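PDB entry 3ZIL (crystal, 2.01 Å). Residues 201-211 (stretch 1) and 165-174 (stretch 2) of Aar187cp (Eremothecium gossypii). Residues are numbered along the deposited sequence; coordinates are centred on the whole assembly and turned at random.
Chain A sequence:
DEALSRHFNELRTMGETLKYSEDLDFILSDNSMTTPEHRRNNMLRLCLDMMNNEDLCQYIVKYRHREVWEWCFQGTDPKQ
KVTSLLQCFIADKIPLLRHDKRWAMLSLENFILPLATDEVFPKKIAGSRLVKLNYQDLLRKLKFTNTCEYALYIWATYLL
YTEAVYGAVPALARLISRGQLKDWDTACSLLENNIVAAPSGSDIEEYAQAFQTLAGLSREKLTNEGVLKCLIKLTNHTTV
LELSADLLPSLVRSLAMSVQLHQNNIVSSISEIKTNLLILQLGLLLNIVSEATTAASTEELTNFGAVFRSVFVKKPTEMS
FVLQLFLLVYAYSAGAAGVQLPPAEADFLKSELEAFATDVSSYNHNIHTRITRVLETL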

# COMPACT_ATOMS: atom_id res chain seq x y z
N GLY A 201 17.21 12.38 -4.10
CA GLY A 201 18.12 11.54 -3.33
C GLY A 201 17.53 11.29 -1.97
O GLY A 201 17.62 10.21 -1.43
N SER A 202 16.89 12.28 -1.41
CA SER A 202 16.24 12.09 -0.15
C SER A 202 15.03 11.06 -0.18
O SER A 202 14.86 10.17 0.70
CB SER A 202 15.77 13.44 0.36
OG SER A 202 14.94 13.22 1.46
N ASP A 203 14.19 11.20 -1.18
CA ASP A 203 13.14 10.18 -1.37
C ASP A 203 13.71 8.76 -1.50
O ASP A 203 13.11 7.79 -1.00
CB ASP A 203 12.36 10.43 -2.64
CG ASP A 203 11.74 11.77 -2.68
OD1 ASP A 203 11.39 12.35 -1.64
OD2 ASP A 203 11.55 12.24 -3.82
N ILE A 204 14.82 8.66 -2.24
CA ILE A 204 15.48 7.38 -2.46
C ILE A 204 15.97 6.76 -1.15
O ILE A 204 15.81 5.53 -0.89
CB ILE A 204 16.55 7.44 -3.60
CG1 ILE A 204 15.86 7.38 -4.95
CG2 ILE A 204 17.53 6.26 -3.57
CD1 ILE A 204 16.80 7.80 -6.07
N GLU A 205 16.49 7.58 -0.26
CA GLU A 205 16.92 7.02 1.00
C GLU A 205 15.70 6.53 1.79
O GLU A 205 15.76 5.50 2.47
CB GLU A 205 17.80 7.97 1.84
CG GLU A 205 19.14 8.14 1.16
CD GLU A 205 20.12 8.92 1.97
OE1 GLU A 205 19.77 9.28 3.12
OE2 GLU A 205 21.21 9.19 1.43
N GLU A 206 14.62 7.27 1.72
CA GLU A 206 13.34 6.80 2.39
C GLU A 206 12.87 5.49 1.77
O GLU A 206 12.49 4.55 2.48
CB GLU A 206 12.23 7.82 2.20
CG GLU A 206 12.32 9.03 3.14
CD GLU A 206 11.08 9.93 3.02
OE1 GLU A 206 9.91 9.46 3.11
OE2 GLU A 206 11.26 11.11 2.76
N TYR A 207 12.93 5.43 0.43
CA TYR A 207 12.56 4.20 -0.29
C TYR A 207 13.45 2.99 0.11
O TYR A 207 12.92 1.90 0.32
CB TYR A 207 12.40 4.33 -1.82
CG TYR A 207 11.48 5.42 -2.27
CD1 TYR A 207 10.61 6.09 -1.37
CD2 TYR A 207 11.47 5.84 -3.60
CE1 TYR A 207 9.79 7.14 -1.82
CE2 TYR A 207 10.66 6.92 -4.03
CZ TYR A 207 9.82 7.55 -3.14
OH TYR A 207 8.99 8.60 -3.58
N ALA A 208 14.77 3.21 0.19
CA ALA A 208 15.69 2.22 0.73
C ALA A 208 15.28 1.68 2.09
O ALA A 208 15.17 0.46 2.26
CB ALA A 208 17.15 2.70 0.69
N GLN A 209 15.01 2.61 3.06
CA GLN A 209 14.53 2.23 4.39
C GLN A 209 13.32 1.39 4.38
O GLN A 209 13.28 0.35 5.08
CB GLN A 209 14.19 3.50 5.26
CG GLN A 209 15.41 4.37 5.45
CD GLN A 209 15.11 5.64 6.21
OE1 GLN A 209 14.30 5.63 7.16
NE2 GLN A 209 15.69 6.76 5.75
N ALA A 210 12.30 1.84 3.64
CA ALA A 210 11.04 1.15 3.57
C ALA A 210 11.24 -0.25 2.95
O ALA A 210 10.63 -1.25 3.38
CB ALA A 210 10.02 1.96 2.70
N PHE A 211 12.02 -0.31 1.87
CA PHE A 211 12.25 -1.61 1.25
C PHE A 211 12.96 -2.60 2.26
O PHE A 211 12.54 -3.72 2.46
CB PHE A 211 13.12 -1.44 -0.00
CG PHE A 211 13.61 -2.75 -0.57
CD1 PHE A 211 12.78 -3.54 -1.33
CD2 PHE A 211 14.94 -3.22 -0.25
CE1 PHE A 211 13.24 -4.77 -1.84
CE2 PHE A 211 15.39 -4.43 -0.78
CZ PHE A 211 14.54 -5.22 -1.54
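Stretch 2 (165-174) VYGAVPALAR

Stretch 1 is helical throughout, and stretch 2 lies along it as a turn leading into a second helix. V165 to A168 form a type II beta turn, closed by a hydrogen bond from A168 N to V165 O of 3.1 Å; the helix begins at A168 and continues beyond R174. Both helices point the same way, their axes only 9° from parallel and 8.1 Å apart at closest approach, a spacing that small side chains permit.

The first turn of stretch 1 touches little. S202, pointing toward stretch 2, brings OG to 4.4 Å from CE1 of Y166, at the edge of that ring. E206, one helical turn later, covers the start of the second helix. Its extended side chain (chi1 m, chi2 t) places OE1 3.0 Å from G167 N, a weak hydrogen bond with an N-H...O angle of 128°. A carboxylate suits this place because the amide groups at a helix N-terminus are not all paired within the helix. G167, at the N-cap, has phi/psi of 91/-3, where a CB would jam against the carbonyl O of Y166, so glycine fits. E206 OE1 also lies 3.2 Å from P170 CD, while OE2 approaches Y166 CE1 at 3.4 Å. Proline is well tolerated in the first turn of a helix, where its missing amide hydrogen costs no helical bond.

The CA-to-CB bond of Y207 points away, yet its ring returns to the contact, with CD1 3.9 Å from V169 CG1. Q209 lies at the more exposed margin, its OE1 4.0 Å from P170 CB. At A210 the backbones come nearest, its CA 4.4 Å from the CA of P170. The small methyl suits this close approach: A210 CB packs 3.5 Å from V169 CG1 and 3.9 Å from A173 CB, an alanine-to-alanine contact one turn farther along.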

# COMPACT_ATOMS: atom_id res chain seq x y z
N VAL A 165 3.72 12.57 0.70
CA VAL A 165 3.85 13.12 2.08
C VAL A 165 5.26 12.75 2.61
O VAL A 165 5.67 11.58 2.59
CB VAL A 165 2.72 12.56 3.01
CG1 VAL A 165 2.84 13.13 4.40
CG2 VAL A 165 1.35 12.90 2.42
N TYR A 166 6.00 13.73 3.06
CA TYR A 166 7.36 13.53 3.50
C TYR A 166 7.39 12.56 4.70
O TYR A 166 6.69 12.82 5.72
CB TYR A 166 7.95 14.84 3.91
CG TYR A 166 9.32 14.65 4.50
CD1 TYR A 166 10.42 14.37 3.67
CD2 TYR A 166 9.53 14.73 5.89
CE1 TYR A 166 11.70 14.19 4.21
CE2 TYR A 166 10.80 14.54 6.45
CZ TYR A 166 11.88 14.27 5.61
OH TYR A 166 13.14 14.09 6.16
N GLY A 167 8.13 11.46 4.57
CA GLY A 167 8.36 10.54 5.71
C GLY A 167 7.29 9.42 5.76
O GLY A 167 7.42 8.49 6.55
N ALA A 168 6.32 9.48 4.84
CA ALA A 168 5.14 8.53 4.78
C ALA A 168 5.54 7.12 4.44
O ALA A 168 5.10 6.11 5.04
CB ALA A 168 4.11 9.03 3.75
N VAL A 169 6.40 7.01 3.43
CA VAL A 169 6.71 5.64 2.91
C VAL A 169 7.48 4.76 4.00
O VAL A 169 7.07 3.63 4.32
CB VAL A 169 7.41 5.75 1.56
CG1 VAL A 169 8.02 4.41 1.09
CG2 VAL A 169 6.46 6.32 0.50
N PRO A 170 8.53 5.30 4.62
CA PRO A 170 9.13 4.46 5.66
C PRO A 170 8.24 4.33 6.89
O PRO A 170 8.31 3.29 7.54
CB PRO A 170 10.42 5.22 6.08
CG PRO A 170 10.51 6.47 5.27
CD PRO A 170 9.31 6.53 4.32
N ALA A 171 7.45 5.36 7.27
CA ALA A 171 6.68 5.26 8.50
C ALA A 171 5.56 4.20 8.29
O ALA A 171 5.25 3.43 9.19
CB ALA A 171 6.07 6.60 8.92
N LEU A 172 5.01 4.13 7.09
CA LEU A 172 3.97 3.11 6.86
C LEU A 172 4.53 1.67 6.87
O LEU A 172 3.84 0.70 7.29
CB LEU A 172 3.23 3.40 5.61
CG LEU A 172 2.28 4.60 5.68
CD1 LEU A 172 1.99 5.09 4.26
CD2 LEU A 172 0.96 4.29 6.48
N ALA A 173 5.75 1.54 6.33
CA ALA A 173 6.44 0.26 6.25
C ALA A 173 6.70 -0.17 7.74
O ALA A 173 6.37 -1.31 8.13
CB ALA A 173 7.74 0.37 5.46
N ARG A 174 7.19 0.76 8.56
CA ARG A 174 7.40 0.45 10.00
C ARG A 174 6.09 -0.00 10.67
O ARG A 174 6.09 -0.96 11.41
CB ARG A 174 8.04 1.59 10.79
CG ARG A 174 9.49 1.88 10.41
CD ARG A 174 10.12 2.82 11.44
NE ARG A 174 9.40 4.13 11.61
CZ ARG A 174 9.61 5.23 10.83
NH1 ARG A 174 10.42 5.21 9.78
NH2 ARG A 174 8.97 6.36 11.04